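Local coordinates for N-acetyltransferase domain-containing protein (Deinococcus radiodurans, PDB 3S6F) that binds coenzyme A and calcium and is probably an N-acetyltransferase of the GNAT family, its substrate unknown, at residues G30-R42 with L133-A144. Residues are numbered along the deposited sequence; the frame is centred on the assembly and turned at random. Where two conformers were deposited one is given.
Sequences GWPNPPTPETLWR and LRRYDNQAGIPA
Trp-31, its side chain about 7 Å from the bound coenzyme A, meets the extended chain of Gln-139 obliquely, CE3 lying 3.6 Å from CG of the glutamine; Phe-28 packs edge-to-face on the indole. A chi1 of -171° carries Gln-139 away from its own backbone N, past the indole, and brings its amide to the backbone at Pro-32 and Asn-33. There OE1 takes the N-H of Asn-33 at 2.8 Å, the donor lying almost in line with the C=O (164°), while NE2 makes a weak hydrogen bond to Tyr-106 of the second subunit. The Asn-33 amide flanks the methyl of Ala-140, and a water links its ND2 to Tyr-136 O. Pro-35 then settles on the type I turn 138-141, its CD 3.4 Å from Gln-139 O and its CA-H directed at Ala-140 O. At the start of helix 37-46, Thr-36 OG1 caps Thr-39 N, and a second water joins Thr-36 N, Thr-39 OG1 and Ala-140 O. One turn on, Arg-42, bent at chi3 (-63°), grips Ile-142 O end-on: this oxygen lies in the guanidinium plane, 3.3 Å from both NH1 and NH2, and Ala-144 N lies over one face. Beside the cofactor pocket, then, the tail after strand 126-134 meets 30-42 through complementary polar groups: Gln-139 OE1 takes a backbone N-H, whereas the carbonyls of Ala-140 and Ile-142 take water and a guanidinium.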
loop_
_atom_site.group_PDB
_atom_site.type_symbol
_atom_site.label_atom_id
_atom_site.label_comp_id
_atom_site.label_asym_id
_atom_site.label_seq_id
_atom_site.Cartn_x
_atom_site.Cartn_y
_atom_site.Cartn_z
ATOM N N GLY A 30 -9.465 16.477 -12.195
ATOM C CA GLY A 30 -9.421 15.546 -13.318
ATOM C C GLY A 30 -10.099 14.209 -13.086
ATOM O O GLY A 30 -10.206 13.406 -14.029
ATOM N N TRP A 31 -10.586 13.926 -11.890
ATOM C CA TRP A 31 -11.243 12.654 -11.632
ATOM C C TRP A 31 -12.676 12.720 -12.127
ATOM O O TRP A 31 -13.403 13.626 -11.760
ATOM C CB TRP A 31 -11.262 12.322 -10.153
ATOM C CG TRP A 31 -9.920 11.921 -9.578
ATOM C CD1 TRP A 31 -8.685 12.495 -9.795
ATOM C CD2 TRP A 31 -9.713 10.867 -8.645
ATOM N NE1 TRP A 31 -7.734 11.835 -9.059
ATOM C CE2 TRP A 31 -8.332 10.823 -8.361
ATOM C CE3 TRP A 31 -10.550 9.950 -8.012
ATOM C CZ2 TRP A 31 -7.785 9.895 -7.493
ATOM C CZ3 TRP A 31 -9.993 9.023 -7.156
ATOM C CH2 TRP A 31 -8.628 8.998 -6.914
ATOM N N PRO A 32 -13.127 11.717 -12.900
ATOM C CA PRO A 32 -14.516 11.763 -13.339
ATOM C C PRO A 32 -15.585 11.628 -12.262
ATOM O O PRO A 32 -16.637 12.242 -12.377
ATOM C CB PRO A 32 -14.616 10.599 -14.312
ATOM C CG PRO A 32 -13.229 10.443 -14.813
ATOM C CD PRO A 32 -12.353 10.733 -13.644
ATOM N N ASN A 33 -15.311 10.862 -11.201
ATOM C CA ASN A 33 -16.288 10.617 -10.152
ATOM C C ASN A 33 -15.562 10.583 -8.825
ATOM O O ASN A 33 -15.376 9.532 -8.236
ATOM C CB ASN A 33 -17.066 9.335 -10.413
ATOM C CG ASN A 33 -18.180 9.121 -9.375
ATOM O OD1 ASN A 33 -18.726 10.074 -8.862
ATOM N ND2 ASN A 33 -18.504 7.865 -9.070
ATOM N N PRO A 34 -15.142 11.751 -8.339
ATOM C CA PRO A 34 -14.284 11.875 -7.209
ATOM C C PRO A 34 -14.948 11.589 -5.856
ATOM O O PRO A 34 -16.116 11.881 -5.678
ATOM C CB PRO A 34 -13.887 13.371 -7.320
ATOM C CG PRO A 34 -15.042 14.028 -7.852
ATOM C CD PRO A 34 -15.444 13.078 -8.901
ATOM N N PRO A 35 -14.172 11.114 -4.861
ATOM C CA PRO A 35 -14.663 11.203 -3.487
ATOM C C PRO A 35 -15.062 12.622 -3.151
ATOM O O PRO A 35 -14.420 13.583 -3.555
ATOM C CB PRO A 35 -13.432 10.803 -2.645
ATOM C CG PRO A 35 -12.653 9.914 -3.574
ATOM C CD PRO A 35 -12.801 10.583 -4.908
ATOM N N THR A 36 -16.151 12.742 -2.417
ATOM C CA THR A 36 -16.558 14.019 -1.847
ATOM C C THR A 36 -15.565 14.464 -0.767
ATOM O O THR A 36 -14.790 13.661 -0.255
ATOM C CB THR A 36 -17.916 13.903 -1.183
ATOM O OG1 THR A 36 -17.808 12.950 -0.132
ATOM C CG2 THR A 36 -19.012 13.506 -2.190
ATOM N N PRO A 37 -15.656 15.725 -0.322
ATOM C CA PRO A 37 -14.794 16.150 0.801
ATOM C C PRO A 37 -15.060 15.355 2.068
ATOM O O PRO A 37 -14.137 15.080 2.820
ATOM C CB PRO A 37 -15.133 17.619 0.926
ATOM C CG PRO A 37 -15.524 18.020 -0.503
ATOM C CD PRO A 37 -16.322 16.864 -0.997
ATOM N N GLU A 38 -16.314 14.985 2.290
ATOM C CA GLU A 38 -16.666 14.144 3.431
ATOM C C GLU A 38 -15.983 12.782 3.335
ATOM O O GLU A 38 -15.442 12.262 4.329
ATOM C CB GLU A 38 -18.185 13.973 3.518
ATOM C CG GLU A 38 -18.955 15.261 3.856
ATOM C CD GLU A 38 -19.078 16.331 2.715
ATOM O OE1 GLU A 38 -18.905 16.080 1.458
ATOM O OE2 GLU A 38 -19.371 17.510 3.111
ATOM N N THR A 39 -15.964 12.190 2.138
ATOM C CA THR A 39 -15.274 10.941 1.935
ATOM C C THR A 39 -13.773 11.085 2.101
ATOM O O THR A 39 -13.117 10.213 2.673
ATOM C CB THR A 39 -15.669 10.287 0.604
ATOM O OG1 THR A 39 -17.083 10.035 0.674
ATOM C CG2 THR A 39 -14.908 8.980 0.372
ATOM N N LEU A 40 -13.194 12.168 1.593
ATOM C CA LEU A 40 -11.779 12.429 1.802
ATOM C C LEU A 40 -11.430 12.474 3.292
ATOM O O LEU A 40 -10.421 11.937 3.715
ATOM C CB LEU A 40 -11.328 13.678 1.034
ATOM C CG LEU A 40 -9.841 14.056 1.192
ATOM C CD1 LEU A 40 -8.893 12.909 0.880
ATOM C CD2 LEU A 40 -9.519 15.272 0.316
ATOM N N TRP A 41 -12.284 13.122 4.081
ATOM C CA TRP A 41 -12.059 13.156 5.516
ATOM C C TRP A 41 -11.976 11.724 6.060
ATOM O O TRP A 41 -11.077 11.373 6.827
ATOM C CB TRP A 41 -13.201 13.962 6.183
ATOM C CG TRP A 41 -12.937 14.427 7.583
ATOM C CD1 TRP A 41 -12.590 15.689 7.948
ATOM C CD2 TRP A 41 -12.978 13.660 8.785
ATOM N NE1 TRP A 41 -12.406 15.765 9.283
ATOM C CE2 TRP A 41 -12.648 14.545 9.844
ATOM C CE3 TRP A 41 -13.266 12.331 9.093
ATOM C CZ2 TRP A 41 -12.582 14.144 11.144
ATOM C CZ3 TRP A 41 -13.195 11.939 10.420
ATOM C CH2 TRP A 41 -12.822 12.854 11.416
ATOM N N ARG A 42 -12.904 10.859 5.654
ATOM C CA ARG A 42 -12.880 9.454 6.104
ATOM C C ARG A 42 -11.640 8.697 5.607
ATOM O O ARG A 42 -11.054 7.901 6.356
ATOM C CB ARG A 42 -14.156 8.725 5.729
ATOM C CG ARG A 42 -15.426 9.281 6.354
ATOM C CD ARG A 42 -16.673 8.373 6.030
ATOM N NE ARG A 42 -17.007 8.282 4.571
ATOM C CZ ARG A 42 -16.943 7.212 3.768
ATOM N NH1 ARG A 42 -16.533 6.019 4.198
ATOM N NH2 ARG A 42 -17.269 7.349 2.475
ATOM N N LEU A 133 -5.114 -2.704 -10.270
ATOM C CA LEU A 133 -6.531 -2.795 -10.609
ATOM C C LEU A 133 -7.178 -1.440 -10.320
ATOM O O LEU A 133 -6.870 -0.809 -9.295
ATOM C CB LEU A 133 -7.276 -3.861 -9.776
ATOM C CG LEU A 133 -6.777 -5.258 -9.990
ATOM C CD1 LEU A 133 -7.379 -6.162 -8.908
ATOM C CD2 LEU A 133 -7.091 -5.763 -11.388
ATOM N N ARG A 134 -8.140 -1.043 -11.165
ATOM C CA ARG A 134 -8.975 0.119 -10.938
ATOM C C ARG A 134 -10.419 -0.274 -11.072
ATOM O O ARG A 134 -10.847 -0.687 -12.151
ATOM C CB ARG A 134 -8.638 1.293 -11.878
ATOM C CG ARG A 134 -7.268 1.866 -11.710
ATOM C CD ARG A 134 -7.047 2.614 -10.387
ATOM N NE ARG A 134 -5.679 3.073 -10.132
ATOM C CZ ARG A 134 -4.781 2.470 -9.365
ATOM N NH1 ARG A 134 -5.003 1.297 -8.847
ATOM N NH2 ARG A 134 -3.593 3.027 -9.174
ATOM N N ARG A 135 -11.177 -0.162 -10.009
ATOM C CA ARG A 135 -12.579 -0.462 -9.988
ATOM C C ARG A 135 -13.344 0.837 -10.086
ATOM O O ARG A 135 -13.705 1.472 -9.079
ATOM C CB ARG A 135 -12.971 -1.178 -8.709
ATOM C CG ARG A 135 -12.505 -2.651 -8.600
ATOM C CD ARG A 135 -11.000 -2.849 -8.553
ATOM N NE ARG A 135 -10.709 -4.234 -8.199
ATOM C CZ ARG A 135 -10.687 -4.731 -6.977
ATOM N NH1 ARG A 135 -10.845 -3.955 -5.920
ATOM N NH2 ARG A 135 -10.544 -6.035 -6.802
ATOM N N TYR A 136 -13.512 1.292 -11.317
ATOM C CA TYR A 136 -13.978 2.628 -11.576
ATOM C C TYR A 136 -15.384 2.874 -11.031
ATOM O O TYR A 136 -15.712 4.020 -10.722
ATOM C CB TYR A 136 -13.917 2.934 -13.086
ATOM C CG TYR A 136 -12.518 3.074 -13.606
ATOM C CD1 TYR A 136 -11.764 4.216 -13.359
ATOM C CD2 TYR A 136 -11.928 2.051 -14.348
ATOM C CE1 TYR A 136 -10.434 4.312 -13.845
ATOM C CE2 TYR A 136 -10.634 2.153 -14.817
ATOM C CZ TYR A 136 -9.911 3.276 -14.582
ATOM O OH TYR A 136 -8.608 3.386 -15.033
ATOM N N ASP A 137 -16.206 1.826 -10.877
ATOM C CA ASP A 137 -17.539 2.014 -10.285
ATOM C C ASP A 137 -17.457 2.598 -8.883
ATOM O O ASP A 137 -18.399 3.261 -8.445
ATOM C CB ASP A 137 -18.333 0.705 -10.172
ATOM C CG ASP A 137 -18.684 0.037 -11.473
ATOM O OD1 ASP A 137 -18.505 0.640 -12.540
ATOM O OD2 ASP A 137 -19.186 -1.110 -11.372
ATOM N N ASN A 138 -16.339 2.356 -8.194
ATOM C CA ASN A 138 -16.155 2.805 -6.811
ATOM C C ASN A 138 -15.119 3.877 -6.644
ATOM O O ASN A 138 -14.568 4.102 -5.550
ATOM C CB ASN A 138 -15.854 1.599 -5.952
ATOM C CG ASN A 138 -17.036 0.652 -5.933
ATOM O OD1 ASN A 138 -18.207 1.092 -5.958
ATOM N ND2 ASN A 138 -16.762 -0.593 -5.976
ATOM N N GLN A 139 -14.908 4.660 -7.699
ATOM C CA GLN A 139 -13.992 5.769 -7.665
ATOM C C GLN A 139 -14.291 6.823 -6.588
ATOM O O GLN A 139 -13.368 7.496 -6.131
ATOM C CB GLN A 139 -13.887 6.379 -9.066
ATOM C CG GLN A 139 -12.780 7.430 -9.216
ATOM C CD GLN A 139 -12.724 7.908 -10.664
ATOM O OE1 GLN A 139 -13.405 8.822 -11.042
ATOM N NE2 GLN A 139 -11.932 7.211 -11.525
ATOM N N ALA A 140 -15.558 6.975 -6.201
ATOM C CA ALA A 140 -15.926 7.947 -5.188
ATOM C C ALA A 140 -15.819 7.406 -3.767
ATOM O O ALA A 140 -16.109 8.128 -2.801
ATOM C CB ALA A 140 -17.337 8.520 -5.468
ATOM N N GLY A 141 -15.370 6.164 -3.624
ATOM C CA GLY A 141 -15.137 5.548 -2.316
ATOM C C GLY A 141 -16.240 4.634 -1.887
ATOM O O GLY A 141 -17.398 4.845 -2.226
ATOM N N ILE A 142 -15.913 3.656 -1.073
ATOM C CA ILE A 142 -16.942 2.814 -0.440
ATOM C C ILE A 142 -17.678 3.615 0.624
ATOM O O ILE A 142 -17.056 4.233 1.513
ATOM C CB ILE A 142 -16.290 1.593 0.278
ATOM C CG1 ILE A 142 -15.472 0.773 -0.694
ATOM C CG2 ILE A 142 -17.349 0.768 0.981
ATOM C CD1 ILE A 142 -16.184 0.404 -2.010
ATOM N N PRO A 143 -19.019 3.633 0.576
ATOM C CA PRO A 143 -19.753 4.464 1.560
ATOM C C PRO A 143 -19.590 4.000 2.988
ATOM O O PRO A 143 -19.322 2.802 3.241
ATOM C CB PRO A 143 -21.224 4.299 1.155
ATOM C CG PRO A 143 -21.192 3.863 -0.259
ATOM C CD PRO A 143 -19.894 3.117 -0.486
ATOM N N ALA A 144 -19.819 4.954 3.903
ATOM C CA ALA A 144 -19.767 4.747 5.360
ATOM C C ALA A 144 -20.830 3.741 5.851
ATOM O O ALA A 144 -21.814 3.477 5.133
ATOM C CB ALA A 144 -19.944 6.114 6.063
HETATM O O HOH W 1 -17.704 5.686 -10.679
HETATM O O HOH W 2 -17.670 10.151 -1.991
#